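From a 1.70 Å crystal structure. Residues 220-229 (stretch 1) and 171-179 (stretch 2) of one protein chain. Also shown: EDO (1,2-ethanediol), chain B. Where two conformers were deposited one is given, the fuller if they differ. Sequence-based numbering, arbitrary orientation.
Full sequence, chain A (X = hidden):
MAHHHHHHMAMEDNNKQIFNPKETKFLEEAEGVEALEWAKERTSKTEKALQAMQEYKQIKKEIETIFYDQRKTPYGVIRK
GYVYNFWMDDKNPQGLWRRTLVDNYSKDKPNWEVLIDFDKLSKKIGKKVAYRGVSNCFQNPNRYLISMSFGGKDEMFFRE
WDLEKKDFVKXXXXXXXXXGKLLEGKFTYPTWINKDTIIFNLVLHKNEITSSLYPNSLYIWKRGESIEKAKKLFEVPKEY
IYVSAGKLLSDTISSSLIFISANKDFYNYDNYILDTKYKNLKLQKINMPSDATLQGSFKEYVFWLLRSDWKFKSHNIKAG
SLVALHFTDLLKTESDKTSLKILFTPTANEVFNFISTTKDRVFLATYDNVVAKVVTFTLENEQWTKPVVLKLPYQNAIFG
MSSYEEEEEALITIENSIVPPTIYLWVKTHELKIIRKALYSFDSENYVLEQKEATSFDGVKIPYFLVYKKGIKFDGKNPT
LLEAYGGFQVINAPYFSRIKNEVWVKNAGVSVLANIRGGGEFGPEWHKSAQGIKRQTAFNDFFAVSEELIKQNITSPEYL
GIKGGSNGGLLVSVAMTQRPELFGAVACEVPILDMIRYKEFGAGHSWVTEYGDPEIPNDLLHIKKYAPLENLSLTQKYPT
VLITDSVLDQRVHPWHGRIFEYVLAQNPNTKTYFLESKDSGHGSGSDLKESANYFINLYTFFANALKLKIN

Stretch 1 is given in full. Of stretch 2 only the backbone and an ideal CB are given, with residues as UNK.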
# COMPACT_ATOMS: atom_id res chain seq x y z
N ILE A 220 19.49 -19.55 -4.32
CA ILE A 220 19.20 -20.53 -3.27
C ILE A 220 20.46 -20.63 -2.38
O ILE A 220 21.60 -20.68 -2.87
CB ILE A 220 18.74 -21.89 -3.88
CG1 ILE A 220 18.27 -22.86 -2.83
CG2 ILE A 220 19.83 -22.49 -4.72
CD1 ILE A 220 17.49 -24.07 -3.41
N TRP A 221 20.25 -20.71 -1.07
CA TRP A 221 21.34 -20.58 -0.10
C TRP A 221 21.16 -21.57 1.02
O TRP A 221 20.06 -21.63 1.66
CB TRP A 221 21.40 -19.15 0.42
CG TRP A 221 22.64 -18.78 1.18
CD1 TRP A 221 23.88 -19.37 1.10
CD2 TRP A 221 22.79 -17.66 2.06
NE1 TRP A 221 24.74 -18.75 1.95
CE2 TRP A 221 24.09 -17.69 2.56
CE3 TRP A 221 21.92 -16.66 2.50
CZ2 TRP A 221 24.59 -16.72 3.44
CZ3 TRP A 221 22.40 -15.73 3.43
CH2 TRP A 221 23.73 -15.78 3.88
N LYS A 222 22.21 -22.34 1.28
CA LYS A 222 22.28 -23.41 2.26
C LYS A 222 22.95 -22.96 3.53
O LYS A 222 23.94 -22.20 3.53
CB LYS A 222 23.08 -24.62 1.69
CG LYS A 222 22.48 -25.28 0.46
CD LYS A 222 23.49 -26.24 -0.21
CE LYS A 222 23.90 -27.40 0.65
NZ LYS A 222 22.68 -28.20 0.87
N ARG A 223 22.40 -23.42 4.63
CA ARG A 223 22.94 -23.16 5.94
C ARG A 223 24.38 -23.60 6.03
O ARG A 223 24.76 -24.67 5.51
CB ARG A 223 22.08 -23.81 7.06
CG ARG A 223 22.51 -23.42 8.44
CD ARG A 223 21.61 -23.99 9.54
NE ARG A 223 20.20 -23.66 9.42
CZ ARG A 223 19.67 -22.48 9.73
NH1 ARG A 223 20.42 -21.50 10.23
NH2 ARG A 223 18.38 -22.30 9.55
N GLY A 224 25.19 -22.74 6.63
CA GLY A 224 26.58 -22.98 6.91
C GLY A 224 27.53 -22.51 5.84
O GLY A 224 28.73 -22.50 6.08
N GLU A 225 27.00 -22.21 4.64
CA GLU A 225 27.83 -21.77 3.50
C GLU A 225 27.88 -20.26 3.37
O GLU A 225 26.91 -19.59 3.62
CB GLU A 225 27.28 -22.32 2.20
CG GLU A 225 27.26 -23.84 2.17
CD GLU A 225 26.88 -24.44 0.81
OE1 GLU A 225 26.61 -23.68 -0.20
OE2 GLU A 225 26.83 -25.70 0.81
N SER A 226 29.04 -19.75 2.95
CA SER A 226 29.17 -18.32 2.65
C SER A 226 28.19 -17.94 1.56
O SER A 226 27.88 -18.74 0.68
CB SER A 226 30.60 -18.01 2.19
OG SER A 226 30.74 -16.62 1.94
N ILE A 227 27.74 -16.69 1.55
CA ILE A 227 26.79 -16.20 0.56
C ILE A 227 27.41 -16.18 -0.84
O ILE A 227 26.72 -16.30 -1.84
CB ILE A 227 26.24 -14.80 0.91
CG1 ILE A 227 24.91 -14.54 0.24
CG2 ILE A 227 27.20 -13.72 0.40
CD1 ILE A 227 24.20 -13.35 0.81
N GLU A 228 28.72 -16.12 -0.89
CA GLU A 228 29.45 -16.31 -2.14
C GLU A 228 29.31 -17.65 -2.78
O GLU A 228 29.60 -17.78 -3.99
CB GLU A 228 30.96 -16.05 -1.93
CG GLU A 228 31.22 -14.58 -1.66
CD GLU A 228 31.09 -14.16 -0.19
OE1 GLU A 228 30.73 -15.05 0.62
OE2 GLU A 228 31.47 -12.98 0.14
N LYS A 229 28.88 -18.63 -2.00
CA LYS A 229 28.62 -19.96 -2.50
C LYS A 229 27.18 -20.19 -2.95
O LYS A 229 26.84 -21.26 -3.52
CB LYS A 229 29.05 -20.97 -1.46
CG LYS A 229 30.57 -20.97 -1.26
CD LYS A 229 31.01 -22.20 -0.44
CE LYS A 229 32.51 -22.36 -0.47
NZ LYS A 229 33.01 -22.97 0.79
N UNK A 171 25.37 -16.51 13.41
CA UNK A 171 25.78 -17.05 12.08
C UNK A 171 24.61 -17.64 11.27
O UNK A 171 24.83 -18.46 10.36
CB UNK A 171 26.84 -18.13 12.27
N UNK A 172 23.38 -17.22 11.59
CA UNK A 172 22.21 -17.65 10.85
C UNK A 172 22.07 -16.95 9.52
O UNK A 172 22.93 -16.13 9.16
CB UNK A 172 20.95 -17.42 11.69
N UNK A 173 20.99 -17.23 8.80
CA UNK A 173 20.71 -16.54 7.54
C UNK A 173 20.59 -15.02 7.69
O UNK A 173 19.70 -14.52 8.40
CB UNK A 173 19.42 -17.09 6.93
N UNK A 174 21.47 -14.31 6.98
CA UNK A 174 21.55 -12.83 6.99
C UNK A 174 22.45 -12.54 5.80
O UNK A 174 23.52 -13.17 5.70
CB UNK A 174 22.09 -12.25 8.30
N UNK A 175 22.04 -11.62 4.90
CA UNK A 175 22.79 -11.50 3.67
C UNK A 175 24.05 -10.65 3.80
O UNK A 175 24.06 -9.51 3.40
CB UNK A 175 21.89 -10.91 2.58
N UNK A 176 25.10 -11.25 4.30
CA UNK A 176 26.38 -10.61 4.50
C UNK A 176 27.48 -11.33 3.75
O UNK A 176 27.47 -12.57 3.62
CB UNK A 176 26.71 -10.54 5.99
N UNK A 177 28.44 -10.58 3.24
CA UNK A 177 29.55 -11.20 2.57
C UNK A 177 30.60 -11.80 3.51
O UNK A 177 30.53 -11.66 4.72
CB UNK A 177 30.21 -10.17 1.65
N UNK A 178 31.65 -12.41 2.93
CA UNK A 178 32.74 -12.94 3.74
C UNK A 178 33.62 -11.86 4.46
O UNK A 178 34.46 -12.22 5.29
CB UNK A 178 33.63 -13.80 2.84
N UNK A 179 33.40 -10.57 4.18
CA UNK A 179 33.99 -9.52 5.01
C UNK A 179 33.04 -8.99 6.08
O UNK A 179 33.43 -8.13 6.89
CB UNK A 179 34.45 -8.36 4.12
C1 EDO B . 23.48 -19.29 7.27
O1 EDO B . 24.08 -20.40 7.97
C2 EDO B . 23.95 -19.33 5.81
O2 EDO B . 25.35 -19.03 5.84

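Position 171 has phi and psi of 64° and 22°, the left-handed region, which glycine enters freely and asparagine or aspartate tolerates better than most other residues. Its CB points sideways, with nothing of stretch 1 within 5.5 Å, so size is not restricted from this side. The residue is Asn-171, whose side chain leads away. Its backbone does the work here: O accepts a hydrogen bond from O1 of the ethanediol, and a water joins it to NH1 of Arg-223.

At position 172 the phi of -77° and psi of -177° do not demand glycine. An ideal CB would lie 4.4 Å from Arg-223 NH1, so a small side chain is conceivable, while a cationic one would find a like charge nearby. The residue is Gly-172; its CA lies 4.3 Å from Arg-223 NH1, at the edge of the guanidinium.

Position 173 also points sideways, but its CB is 4.8 Å from Trp-221 CZ3, and the indole face and the Arg-223 guanidinium both lie within reach of a long side chain. Leucine or methionine could fill part of this space; a flat aromatic ring could meet both groups. Phe-173, with chi1 in m, does so. Its edge is directed toward the face of Trp-221, the planes at 72°, with Phe-173 CD1 3.7 Å from Trp-221 CE3. Farther along the ring, CE2 lies over one face of the guanidinium, 3.6 Å from Arg-223 NH2. The ethanediol covers one face of the phenyl ring.

Position 174 points away from stretch 1 into space that stretch 1 leaves free, and many residues would suit, polar ones included. It is Glu-174, which contributes its backbone: O sits at the edge of the indole, 3.2 Å from Trp-221 CH2.

At position 175 the CB lies 3.8 Å from Ile-227 CD1 and 4.9 Å from Trp-221 CZ3, an apolar setting that favours alanine, valine or proline. A phi of -82° is compatible with the last. Pro-175 packs its CB 4.0 Å from Ile-227 CD1.

Position 176 turns away again, so stretch 1 hardly constrains its side chain. It is Ile-176, whose O is linked through a water to Ile-227 N.

Position 177 points sideways, its CB 3.4 Å from Glu-228 OE2. This close to a carboxylate, a small neutral or polar residue is reasonable and an acidic one unfavourable. Thr-177 places OG1 to accept hydrogen bonds from N and OG of position 179, bracing the local loop.

Position 178 offers its backbone N to Glu-228 OE2 in a 2.9 Å hydrogen bond, which excludes proline. Its CB is 3.6 Å from the same OE2 and 4.1 Å from Ser-226 OG, so a polar neutral or basic side chain suits. Asn-178 brings CG within 3.2 Å of Glu-228 OE2, and its ND2 makes a weak hydrogen bond to a water that also bonds weakly to Ser-226 OG.

Position 179 has no neighbour in stretch 1 and would accept many residues; Ser-179 supplies the two donors to Thr-177.

Stretch 2 171-179: NGFEPITNS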
# COMPACT_ATOMS: atom_id res chain seq x y z
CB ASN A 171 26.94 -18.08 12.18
CG ASN A 171 28.10 -17.55 12.98
OD1 ASN A 171 28.56 -16.44 12.74
ND2 ASN A 171 28.53 -18.30 13.98
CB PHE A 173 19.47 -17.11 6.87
CG PHE A 173 19.66 -18.49 6.31
CD1 PHE A 173 20.42 -18.69 5.15
CD2 PHE A 173 19.01 -19.58 6.87
CE1 PHE A 173 20.57 -19.93 4.66
CE2 PHE A 173 19.16 -20.87 6.35
CZ PHE A 173 19.91 -21.02 5.23
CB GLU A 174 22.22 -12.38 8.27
CG GLU A 174 22.45 -10.89 8.31
CD GLU A 174 23.29 -10.45 9.50
OE1 GLU A 174 24.03 -11.27 10.07
OE2 GLU A 174 23.23 -9.23 9.83
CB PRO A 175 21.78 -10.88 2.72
CG PRO A 175 20.93 -10.02 3.60
CD PRO A 175 20.82 -10.81 4.88
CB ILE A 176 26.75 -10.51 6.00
CG1 ILE A 176 26.79 -11.86 6.70
CG2 ILE A 176 25.71 -9.67 6.72
CD1 ILE A 176 27.55 -11.84 8.03
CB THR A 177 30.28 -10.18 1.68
OG1 THR A 177 31.06 -9.31 2.50
CG2 THR A 177 29.32 -9.37 0.80
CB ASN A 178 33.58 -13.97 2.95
CG ASN A 178 34.23 -13.37 1.72
OD1 ASN A 178 34.40 -12.18 1.68
ND2 ASN A 178 34.56 -14.19 0.72
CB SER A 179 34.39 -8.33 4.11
OG SER A 179 33.23 -7.74 3.61
O HOH W 1 23.37 -21.38 10.80
O HOH W 2 27.80 -15.23 4.37
O HOH W 3 33.52 -17.35 0.09
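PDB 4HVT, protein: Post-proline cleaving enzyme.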